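Local coordinates for putative Nitroreductase (PDB 3E39), which binds flavin mononucleotide as a nitroreductase-family flavoprotein and is probably an oxidoreductase, at the interface of chains A and B. Sequence-based numbering; all coordinates share one arbitrary frame. Chains: chain A/B, Putative Nitroreductase.

The interface of chains A and B. Residues chain A 167-171; chain B 48, 50-52, 85.
B:Arg51 turns one face of its guanidinium towards A:Leu168, whose CD2 methyl stands off that face just beyond NH1, 3.3 Å from B:Arg51 NH1. The contact is part of the two-fold interface of a nitroreductase-family protein. At the guanidinium edge, NH1 donates in plane to B:Gln48 O at 2.9 Å; a second in-plane bond from NH1 reaches B:Cys50 O, approaching from above the carbonyl plane. These two bonds within chain B should limit rotation of the group, and the bend of the arginine chain at chi2 (-67°) turns it back to meet them. The CD1 methyl of A:Leu170 sits above the plane of the B:Phe85 ring but outside its rim, beyond the CD1–CE1 bond, 3.7 Å from B:Phe85 CD1. CD2 of the B:Phe52 ring lies 3.8 Å from A:Leu168 O.

The end of helix 165-168 and the loop after it run along strand 50-56 of the other chain. A:Leu169 pairs with B:Phe52 as a parallel beta bridge. B:Phe52 N donates to A:Leu168 O at 3.0 Å, and A:Leu170 N returns a bond to B:Phe52 O at 2.8 Å with 167° at the hydrogen. A:Leu170 is forked over the strand: while CD1 meets the B:Phe85 ring, CD2 packs 3.7 Å from B:Arg51 CB, the two side chains crossing at about a right angle.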
loop_
_atom_site.group_PDB
_atom_site.type_symbol
_atom_site.label_atom_id
_atom_site.label_comp_id
_atom_site.label_asym_id
_atom_site.label_seq_id
_atom_site.Cartn_x
_atom_site.Cartn_y
_atom_site.Cartn_z
ATOM N N GLU A 167 9.384 -18.347 4.706
ATOM C CA GLU A 167 10.625 -17.781 4.215
ATOM C C GLU A 167 10.697 -16.264 4.399
ATOM O O GLU A 167 11.778 -15.670 4.279
ATOM C CB GLU A 167 10.814 -18.099 2.727
ATOM C CG GLU A 167 10.989 -19.598 2.451
ATOM C CD GLU A 167 11.184 -19.920 0.991
ATOM O OE1 GLU A 167 11.462 -19.010 0.172
ATOM O OE2 GLU A 167 11.022 -21.102 0.641
ATOM N N LEU A 168 9.549 -15.646 4.661
ATOM C CA LEU A 168 9.459 -14.179 4.774
ATOM C C LEU A 168 9.398 -13.678 6.230
ATOM O O LEU A 168 9.527 -12.489 6.494
ATOM C CB LEU A 168 8.255 -13.692 3.967
ATOM C CG LEU A 168 8.295 -13.990 2.466
ATOM C CD1 LEU A 168 6.977 -13.534 1.832
ATOM C CD2 LEU A 168 9.470 -13.315 1.799
ATOM N N LEU A 169 9.210 -14.594 7.172
ATOM C CA LEU A 169 9.215 -14.264 8.587
ATOM C C LEU A 169 10.638 -14.258 9.128
ATOM O O LEU A 169 11.449 -15.142 8.755
ATOM C CB LEU A 169 8.384 -15.298 9.351
ATOM C CG LEU A 169 6.868 -15.220 9.235
ATOM C CD1 LEU A 169 6.214 -16.508 9.723
ATOM C CD2 LEU A 169 6.377 -13.996 10.030
ATOM N N LEU A 170 10.954 -13.313 10.028
ATOM C CA LEU A 170 12.282 -13.309 10.657
ATOM C C LEU A 170 12.359 -14.310 11.818
ATOM O O LEU A 170 13.455 -14.665 12.281
ATOM C CB LEU A 170 12.682 -11.936 11.164
ATOM C CG LEU A 170 12.692 -10.818 10.117
ATOM C CD1 LEU A 170 13.092 -9.497 10.751
ATOM C CD2 LEU A 170 13.601 -11.123 8.933
ATOM N N GLU A 171 11.187 -14.721 12.267
ATOM C CA GLU A 171 10.992 -15.632 13.402
ATOM C C GLU A 171 9.677 -16.328 13.231
ATOM O O GLU A 171 8.736 -15.736 12.729
ATOM C CB GLU A 171 10.826 -14.884 14.724
ATOM C CG GLU A 171 12.062 -14.443 15.436
ATOM C CD GLU A 171 11.757 -14.042 16.868
ATOM O OE1 GLU A 171 10.573 -14.095 17.282
ATOM O OE2 GLU A 171 12.697 -13.687 17.605
ATOM N N GLN B 48 9.778 -9.224 -3.915
ATOM C CA GLN B 48 9.239 -9.504 -2.582
ATOM C C GLN B 48 10.259 -9.172 -1.484
ATOM O O GLN B 48 10.770 -10.077 -0.815
ATOM C CB GLN B 48 8.872 -10.992 -2.530
ATOM C CG GLN B 48 7.884 -11.408 -3.589
ATOM C CD GLN B 48 7.624 -12.890 -3.599
ATOM O OE1 GLN B 48 7.157 -13.451 -2.598
ATOM N NE2 GLN B 48 7.883 -13.542 -4.751
ATOM N N CYS B 50 9.816 -7.510 1.380
ATOM C CA CYS B 50 9.322 -7.376 2.749
ATOM C C CYS B 50 9.573 -8.618 3.598
ATOM O O CYS B 50 9.456 -9.767 3.117
ATOM C CB CYS B 50 7.842 -7.027 2.774
ATOM S SG CYS B 50 7.471 -5.383 2.075
ATOM N N ARG B 51 9.937 -8.352 4.850
ATOM C CA ARG B 51 10.126 -9.368 5.882
ATOM C C ARG B 51 9.292 -8.933 7.094
ATOM O O ARG B 51 9.098 -7.717 7.351
ATOM C CB ARG B 51 11.592 -9.517 6.278
ATOM C CG ARG B 51 12.530 -9.892 5.122
ATOM C CD ARG B 51 12.278 -11.286 4.590
ATOM N NE ARG B 51 13.179 -11.541 3.465
ATOM C CZ ARG B 51 12.888 -11.331 2.186
ATOM N NH1 ARG B 51 11.686 -10.908 1.805
ATOM N NH2 ARG B 51 13.808 -11.588 1.256
ATOM N N PHE B 52 8.842 -9.921 7.860
ATOM C CA PHE B 52 7.898 -9.684 8.963
ATOM C C PHE B 52 8.329 -10.315 10.286
ATOM O O PHE B 52 8.963 -11.373 10.321
ATOM C CB PHE B 52 6.518 -10.226 8.543
ATOM C CG PHE B 52 6.079 -9.723 7.187
ATOM C CD1 PHE B 52 5.391 -8.525 7.076
ATOM C CD2 PHE B 52 6.443 -10.391 6.014
ATOM C CE1 PHE B 52 5.023 -8.033 5.824
ATOM C CE2 PHE B 52 6.050 -9.910 4.775
ATOM C CZ PHE B 52 5.351 -8.728 4.682
ATOM N N PHE B 85 9.884 -4.987 7.568
ATOM C CA PHE B 85 11.235 -4.609 7.133
ATOM C C PHE B 85 11.388 -4.882 5.654
ATOM O O PHE B 85 10.583 -5.600 5.078
ATOM C CB PHE B 85 12.314 -5.472 7.839
ATOM C CG PHE B 85 12.211 -5.493 9.333
ATOM C CD1 PHE B 85 11.337 -6.374 9.957
ATOM C CD2 PHE B 85 12.968 -4.641 10.117
ATOM C CE1 PHE B 85 11.190 -6.384 11.338
ATOM C CE2 PHE B 85 12.840 -4.667 11.518
ATOM C CZ PHE B 85 11.952 -5.539 12.120
#